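Local coordinates for protein putative transcriptional regulator (Streptomyces coelicolor, PDB 2ZB9) that probably binds cis-regulatory DNA through an N-terminal helix-turn-helix and acts as a transcriptional regulator of the TetR family, at the interface of chains A and B. Coordinates in Å, arbitrary orientation; residue numbers count along the deposited sequence, not the author numbering. Chains: chain A/B, Putative transcriptional regulator.

All four contacts belong to one two-fold symmetric interface, built mainly from helices 163-179 and 187-199 of both chains. Contacts 1 and 2 lie about 7 Å apart between the centres of their C-alpha atoms and share A:Gln169, B:Leu193 and B:Asn196. Contacts 3 and 4 are about 8 Å apart by the same measure and share A:Ile119 and B:Ile180. Contact 4 bridges the two groups, about 13 Å from contact 1, whereas contact 3 is about 21 Å away from it, again between centres. Helix 163-179 thus carries the pairing from the glutamine centre outward, consistent with the dimers typical of TetR-family regulators.

Contact 1: the interface of chains A and B. Residues chain A 169, 193, 196-197; chain B 169-170, 193, 196-197.
A:Gln169 and B:Gln169 face each other across the two-fold axis, and each side-chain amide bonds to the other's backbone carbonyl. A:Gln169 NE2 donates to B:Gln169 O at 3.0 Å, nearly straight (162° at the hydrogen) and with the acceptor in the plane of the amide; B:Gln169 NE2 does the same in return. Each NE2 makes a second bond to the last helix of the partner. From A:Gln169 NE2 to B:Leu193 O it measures 2.9 Å and is more bent (140°), with the B:Leu193 carbonyl oxygen tilted out of the plane of the A:Gln169 amide. The other end of the amide is held too, since B:Asn196 ND2 reaches A:Gln169 OE1 at 3.2 Å. With bonds at both ends, the amide can hardly turn or flip. Carbon packing is tight here: B:Leu193 CD1 presses on A:Gln169 CG at 3.4 Å. In the twin it is A:Leu193 CD2 that touches B:Gln169 CG, because the two leucines differ in their torsions.

The leucine side is sparser. A:Leu197 and B:Leu197 stand nearly perpendicular and meet only at methyl tips, CD1 to CD1 at 3.5 Å, with A:Asn196 CB 4.0 Å from B:Leu197 CD1; carbon contacts are few, where each glutamine is gripped by several hydrogen bonds. The reciprocal glutamine clasp ties helix 163-179 of each subunit to helices 163-179 and 187-199 of the other, forming the polar centre of the dimer interface.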
# COMPACT_ATOMS: atom_id res chain seq x y z
N GLN A 169 8.87 -3.00 3.56
CA GLN A 169 8.94 -4.41 3.19
C GLN A 169 8.24 -5.32 4.19
O GLN A 169 8.16 -6.53 3.99
CB GLN A 169 10.39 -4.83 2.98
CG GLN A 169 10.99 -4.18 1.74
CD GLN A 169 12.39 -4.66 1.44
OE1 GLN A 169 13.33 -4.34 2.16
NE2 GLN A 169 12.54 -5.43 0.38
N LEU A 193 7.20 -12.85 5.62
CA LEU A 193 7.70 -11.49 5.46
C LEU A 193 8.95 -11.28 6.31
O LEU A 193 9.93 -10.71 5.85
CB LEU A 193 6.65 -10.46 5.87
CG LEU A 193 5.38 -10.30 5.03
CD1 LEU A 193 4.49 -9.25 5.70
CD2 LEU A 193 5.74 -9.87 3.61
N ASN A 196 12.02 -13.94 5.28
CA ASN A 196 12.65 -13.55 4.01
C ASN A 196 13.64 -12.43 4.23
O ASN A 196 14.77 -12.48 3.75
CB ASN A 196 11.60 -13.07 3.01
CG ASN A 196 10.76 -14.19 2.46
OD1 ASN A 196 11.14 -15.36 2.52
ND2 ASN A 196 9.61 -13.84 1.88
N LEU A 197 13.21 -11.42 4.96
CA LEU A 197 14.01 -10.25 5.24
C LEU A 197 15.20 -10.52 6.14
O LEU A 197 16.34 -10.17 5.82
CB LEU A 197 13.11 -9.19 5.86
CG LEU A 197 13.18 -7.77 5.31
CD1 LEU A 197 13.42 -7.78 3.80
CD2 LEU A 197 11.87 -7.09 5.65
N GLN B 169 6.86 -7.64 -1.14
CA GLN B 169 8.02 -7.04 -0.49
C GLN B 169 8.90 -6.26 -1.46
O GLN B 169 9.88 -5.63 -1.06
CB GLN B 169 8.84 -8.11 0.20
CG GLN B 169 8.14 -8.70 1.40
CD GLN B 169 9.03 -9.63 2.18
OE1 GLN B 169 9.34 -10.74 1.73
NE2 GLN B 169 9.46 -9.20 3.36
N LEU B 170 8.54 -6.32 -2.73
CA LEU B 170 9.29 -5.62 -3.77
C LEU B 170 8.36 -4.54 -4.35
O LEU B 170 8.40 -3.38 -3.92
CB LEU B 170 9.74 -6.61 -4.85
CG LEU B 170 11.21 -7.06 -4.93
CD1 LEU B 170 11.95 -6.89 -3.63
CD2 LEU B 170 11.24 -8.51 -5.38
N LEU B 193 15.66 -2.34 -1.63
CA LEU B 193 14.56 -3.29 -1.65
C LEU B 193 15.08 -4.67 -2.08
O LEU B 193 14.85 -5.68 -1.42
CB LEU B 193 13.51 -2.79 -2.64
CG LEU B 193 12.07 -2.46 -2.25
CD1 LEU B 193 11.94 -2.04 -0.78
CD2 LEU B 193 11.59 -1.37 -3.18
N ASN B 196 18.23 -5.94 0.33
CA ASN B 196 17.77 -6.39 1.64
C ASN B 196 17.21 -7.80 1.54
O ASN B 196 17.49 -8.67 2.36
CB ASN B 196 16.65 -5.50 2.19
CG ASN B 196 17.13 -4.15 2.67
OD1 ASN B 196 18.32 -3.96 2.95
ND2 ASN B 196 16.21 -3.21 2.78
N LEU B 197 16.40 -8.02 0.51
CA LEU B 197 15.74 -9.29 0.30
C LEU B 197 16.67 -10.42 -0.15
O LEU B 197 16.62 -11.53 0.40
CB LEU B 197 14.60 -9.09 -0.70
CG LEU B 197 13.26 -9.80 -0.48
CD1 LEU B 197 12.87 -9.80 1.00
CD2 LEU B 197 12.20 -9.11 -1.32

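Contact 2: the interface of chains A and B. Residues chain A 158, 161, 165-166, 169; chain B 192-193, 196, 201.
A:Val165 meets B:Asn196 and B:Leu193 through CG1, the branch that a chi1 of 178° sets anti to its own backbone N. This methyl lies 3.4 Å from B:Asn196 ND2 and also touches B:Leu193 CD1, while the second branch, CG2, rests 3.9 Å from B:Ala192 CB. On the partner, B:Val201 has CG1 anti to its carbonyl carbon (chi1 -56°), which turns that methyl onto A:Leu166 CD2 at 3.5 Å; the two side chains lie alongside, pointing opposite ways. A:Val161 CG2 closes on B:Val201 CB at 4.0 Å, the two valines set roughly square to each other.

Polar links border this apolar strip. A:Arg158 N donates to B:Val201 O at 2.8 Å, nearly straight. The guanidinium of this arginine has A:Val161 CG2 over one face, toward the rim, and a water in plane at its edge. That water lies 2.8 Å from A:Arg158 NH2 and 2.6 Å from B:Asn196 OD1. B:Asn196 is therefore held at both ends of its amide, by water at OD1 and by A:Gln169 OE1 at ND2. An alanine in place of A:Gln169 would probably leave B:Asn196 ND2 and B:Leu193 O without their mates across the interface and set the asparagine amide freer to turn. The site fastens the end of helix 187-199 and the tail beyond it to the neighbouring subunit, extending the dimer interface past its central helices.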
# COMPACT_ATOMS: atom_id res chain seq x y z
N ARG A 158 22.24 -5.63 10.21
CA ARG A 158 23.48 -5.05 9.69
C ARG A 158 23.45 -3.54 9.87
O ARG A 158 22.41 -2.91 9.68
CB ARG A 158 23.68 -5.45 8.21
CG ARG A 158 23.88 -6.95 8.04
CD ARG A 158 24.30 -7.37 6.63
NE ARG A 158 23.22 -7.27 5.65
CZ ARG A 158 23.03 -6.23 4.84
NH1 ARG A 158 23.84 -5.19 4.90
NH2 ARG A 158 22.03 -6.24 3.96
N VAL A 161 22.05 -1.05 7.02
CA VAL A 161 20.69 -1.23 6.53
C VAL A 161 19.83 -0.02 6.89
O VAL A 161 19.87 0.48 8.02
CB VAL A 161 20.06 -2.53 7.11
CG1 VAL A 161 18.56 -2.56 6.84
CG2 VAL A 161 20.72 -3.74 6.46
N VAL A 165 13.40 1.51 4.83
CA VAL A 165 13.08 0.62 3.72
C VAL A 165 12.40 -0.62 4.28
O VAL A 165 11.44 -1.12 3.71
CB VAL A 165 14.36 0.19 2.94
CG1 VAL A 165 13.98 -0.79 1.81
CG2 VAL A 165 15.07 1.42 2.37
N LEU A 166 12.92 -1.13 5.40
CA LEU A 166 12.35 -2.33 6.02
C LEU A 166 10.88 -2.12 6.34
O LEU A 166 10.05 -3.01 6.14
CB LEU A 166 13.10 -2.68 7.31
CG LEU A 166 14.60 -2.96 7.19
CD1 LEU A 166 15.15 -3.30 8.57
CD2 LEU A 166 14.84 -4.13 6.22
N GLN A 169 8.87 -3.00 3.56
CA GLN A 169 8.94 -4.41 3.19
C GLN A 169 8.24 -5.32 4.19
O GLN A 169 8.16 -6.53 3.99
CB GLN A 169 10.39 -4.83 2.98
CG GLN A 169 10.99 -4.18 1.74
CD GLN A 169 12.39 -4.66 1.44
OE1 GLN A 169 13.33 -4.34 2.16
NE2 GLN A 169 12.54 -5.43 0.38
N ALA B 192 17.86 -0.87 -2.33
CA ALA B 192 17.84 -1.48 -1.00
C ALA B 192 16.76 -2.56 -0.92
O ALA B 192 16.91 -3.58 -0.24
CB ALA B 192 17.59 -0.41 0.05
N LEU B 193 15.66 -2.34 -1.63
CA LEU B 193 14.56 -3.29 -1.65
C LEU B 193 15.08 -4.67 -2.08
O LEU B 193 14.85 -5.68 -1.42
CB LEU B 193 13.51 -2.79 -2.64
CG LEU B 193 12.07 -2.46 -2.25
CD1 LEU B 193 11.94 -2.04 -0.78
CD2 LEU B 193 11.59 -1.37 -3.18
N ASN B 196 18.23 -5.94 0.33
CA ASN B 196 17.77 -6.39 1.64
C ASN B 196 17.21 -7.80 1.54
O ASN B 196 17.49 -8.67 2.36
CB ASN B 196 16.65 -5.50 2.19
CG ASN B 196 17.13 -4.15 2.67
OD1 ASN B 196 18.32 -3.96 2.95
ND2 ASN B 196 16.21 -3.21 2.78
N VAL B 201 18.85 -8.90 5.96
CA VAL B 201 19.32 -7.76 6.75
C VAL B 201 20.03 -8.11 8.06
O VAL B 201 20.39 -7.22 8.83
CB VAL B 201 18.16 -6.79 7.04
CG1 VAL B 201 17.52 -6.35 5.72
CG2 VAL B 201 17.13 -7.45 7.94
O HOH W 1 20.71 -4.52 2.13

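Contact 3: the interface of chains A and B. Residues chain A 119, 132-133, 137-138; chain B 180, 182.
The segment that follows helix 163-179 in chain B lays B:Ile180 and B:Asp182 against helix 126-153 of chain A, a flank of the helical C-terminal domain. A:Ser137 OG donates to B:Asp182 OD2 at 2.7 Å, and the carboxylate oxygen accepts on its syn lone pair. A chi1 of 64° turns the hydroxyl back toward the A:Arg133 turn, with B:Asp182 OD2 beside it. The other oxygen, OD1, is turned to the CG and CD methylenes of A:Arg133, and B:Asp182 CG lies 3.8 Å from A:Arg133 CD. The two side chains lie side by side with their directions reversed, their planar ends turned 75° apart. A:Arg133 NE stays 4.3 Å from B:Asp182 OD1; opposite charges are near here, and any attraction is likely to act at a distance. An alanine in place of B:Asp182 would probably leave the A:Ser137 hydroxyl without its acceptor and A:Arg133 without the nearby negative charge.

B:Ile180 makes the apolar half. Its CG2 branch meets A:Ser137 CB at 3.8 Å and A:Tyr132 CE2 at the same distance, the methyl lying off the CE2 edge of the phenol ring. The longer branch ends at CD1, 4.1 Å from A:Ile119 CD1, where the two isoleucines cross almost squarely. The site sits about 21 Å from the glutamine centre of contact 1, measured between the centres of the C-alpha atoms, where the loop of one subunit spans helices 110-122 and 126-153 of the other.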
# COMPACT_ATOMS: atom_id res chain seq x y z
N ILE A 119 -7.26 5.51 3.48
CA ILE A 119 -6.12 5.54 2.56
C ILE A 119 -6.69 5.77 1.16
O ILE A 119 -6.16 6.56 0.38
CB ILE A 119 -5.36 4.20 2.58
CG1 ILE A 119 -4.64 4.03 3.93
CG2 ILE A 119 -4.34 4.15 1.43
CD1 ILE A 119 -4.07 2.65 4.15
N TYR A 132 -3.58 12.10 7.32
CA TYR A 132 -3.29 10.68 7.49
C TYR A 132 -1.83 10.51 7.93
O TYR A 132 -1.53 9.72 8.84
CB TYR A 132 -3.53 9.94 6.18
CG TYR A 132 -3.43 8.44 6.32
CD1 TYR A 132 -4.55 7.67 6.63
CD2 TYR A 132 -2.20 7.79 6.17
CE1 TYR A 132 -4.45 6.29 6.79
CE2 TYR A 132 -2.09 6.41 6.33
CZ TYR A 132 -3.22 5.67 6.64
OH TYR A 132 -3.10 4.31 6.81
N ARG A 133 -0.93 11.25 7.30
CA ARG A 133 0.49 11.18 7.65
C ARG A 133 0.78 11.81 9.01
O ARG A 133 1.45 11.21 9.86
CB ARG A 133 1.34 11.90 6.58
CG ARG A 133 1.37 11.21 5.21
CD ARG A 133 2.52 11.75 4.34
NE ARG A 133 2.29 13.12 3.90
CZ ARG A 133 1.45 13.47 2.93
NH1 ARG A 133 0.76 12.54 2.28
NH2 ARG A 133 1.31 14.75 2.59
N SER A 137 0.18 7.52 9.99
CA SER A 137 1.35 6.86 9.41
C SER A 137 2.74 7.36 9.80
O SER A 137 3.63 6.54 10.04
CB SER A 137 1.23 6.83 7.87
OG SER A 137 1.23 8.13 7.32
N ALA A 138 2.95 8.67 9.86
CA ALA A 138 4.27 9.17 10.22
C ALA A 138 4.71 8.64 11.58
O ALA A 138 5.84 8.20 11.74
CB ALA A 138 4.28 10.70 10.23
N ILE B 180 1.11 6.17 0.34
CA ILE B 180 1.29 6.89 1.60
C ILE B 180 2.71 7.44 1.54
O ILE B 180 3.64 6.86 2.10
CB ILE B 180 1.14 5.93 2.80
CG1 ILE B 180 -0.10 5.05 2.60
CG2 ILE B 180 1.01 6.73 4.10
CD1 ILE B 180 -0.26 3.96 3.66
N ASP B 182 5.18 9.11 2.95
CA ASP B 182 5.91 9.64 4.11
C ASP B 182 7.39 9.66 3.75
O ASP B 182 8.17 10.45 4.30
CB ASP B 182 5.72 8.74 5.34
CG ASP B 182 4.37 8.95 6.02
OD1 ASP B 182 4.06 10.10 6.40
OD2 ASP B 182 3.62 7.95 6.19

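Contact 4: the interface of chains A and B. Residues chain A 119, 141, 168, 172, 175; chain B 172, 176, 180.
B:His176 reaches across to A:Asp168 by a short hydrogen bond: ND1 donates to OD1 at 2.6 Å and nearly straight. The oxygen lies in the ring plane and is met nearly along its C-O axis, the carboxylate and ring planes 60° apart. CG is anti to the backbone N (chi1 -178°), which sends the imidazole off its helix into chain A.

The charged group behind this bond lies within chain A. A:Arg141 grips A:Asp168 end-on, NH1 to OD2 at 3.3 Å and NH2 to OD1, the latter modelled so short that its exact length is doubtful. A:Arg141 thus probably orients the carboxylate that takes the histidine N-H. Its NH2 also meets the ring tip to tip, 3.4 Å from B:His176 CE1, with guanidinium and ring only 24° from parallel. The aspartate may favour a charged imidazole, and the arginine may oppose it.

Water carries a further link: one molecule lies 2.7 Å from A:Arg141 NE and 3.0 Å from B:Ile180 O.

Carbon contacts cover one face of the ring and run along its side. A:Gly172 CA lies over that face, set toward the rim and 3.5 Å from the B:His176 ring centroid in a CH-pi contact, an approach helped by the absence of a side chain. A:Tyr175 crosses obliquely, its CD2 3.8 Å from B:His176 CD2. The histidine, with its twin, pins the paired 163-179 helices together within the dimer core.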
# COMPACT_ATOMS: atom_id res chain seq x y z
N ILE A 119 -7.26 5.51 3.48
CA ILE A 119 -6.12 5.54 2.56
C ILE A 119 -6.69 5.77 1.16
O ILE A 119 -6.16 6.56 0.38
CB ILE A 119 -5.36 4.20 2.58
CG1 ILE A 119 -4.64 4.03 3.93
CG2 ILE A 119 -4.34 4.15 1.43
CD1 ILE A 119 -4.07 2.65 4.15
N ARG A 141 5.30 4.78 11.56
CA ARG A 141 6.61 4.56 10.97
C ARG A 141 7.75 4.81 11.94
O ARG A 141 8.69 4.02 12.01
CB ARG A 141 6.83 5.46 9.77
CG ARG A 141 6.25 4.95 8.49
CD ARG A 141 6.95 5.62 7.33
NE ARG A 141 6.47 5.07 6.08
CZ ARG A 141 7.22 4.36 5.24
NH1 ARG A 141 8.50 4.12 5.51
NH2 ARG A 141 6.66 3.89 4.14
N ASP A 168 8.65 -0.55 4.78
CA ASP A 168 7.84 -0.80 3.60
C ASP A 168 7.84 -2.26 3.18
O ASP A 168 6.91 -2.71 2.50
CB ASP A 168 8.33 0.06 2.44
CG ASP A 168 8.12 1.54 2.69
OD1 ASP A 168 6.94 1.97 2.72
OD2 ASP A 168 9.12 2.26 2.87
N GLY A 172 4.31 -2.28 4.86
CA GLY A 172 3.91 -1.85 3.53
C GLY A 172 3.42 -3.01 2.68
O GLY A 172 2.45 -2.87 1.93
N TYR A 175 -0.09 -3.84 3.87
CA TYR A 175 -1.02 -2.84 3.38
C TYR A 175 -1.31 -3.10 1.91
O TYR A 175 -2.46 -3.02 1.46
CB TYR A 175 -0.43 -1.43 3.51
CG TYR A 175 -0.58 -0.79 4.88
CD1 TYR A 175 -1.84 -0.47 5.39
CD2 TYR A 175 0.54 -0.49 5.66
CE1 TYR A 175 -1.98 0.13 6.64
CE2 TYR A 175 0.41 0.12 6.91
CZ TYR A 175 -0.86 0.42 7.40
OH TYR A 175 -1.00 1.00 8.64
N GLY B 172 5.15 -4.30 -3.98
CA GLY B 172 4.22 -3.86 -2.95
C GLY B 172 4.77 -2.71 -2.13
O GLY B 172 4.06 -1.76 -1.83
N HIS B 176 3.29 1.03 -1.70
CA HIS B 176 3.04 1.59 -0.38
C HIS B 176 3.56 3.02 -0.23
O HIS B 176 2.84 3.90 0.25
CB HIS B 176 3.63 0.69 0.70
CG HIS B 176 3.37 1.17 2.09
ND1 HIS B 176 4.37 1.64 2.91
CD2 HIS B 176 2.22 1.28 2.79
CE1 HIS B 176 3.84 2.00 4.07
NE2 HIS B 176 2.54 1.79 4.02
N ILE B 180 1.11 6.17 0.34
CA ILE B 180 1.29 6.89 1.60
C ILE B 180 2.71 7.44 1.54
O ILE B 180 3.64 6.86 2.10
CB ILE B 180 1.14 5.93 2.80
CG1 ILE B 180 -0.10 5.05 2.60
CG2 ILE B 180 1.01 6.73 4.10
CD1 ILE B 180 -0.26 3.96 3.66
O HOH W 2 4.10 5.49 4.77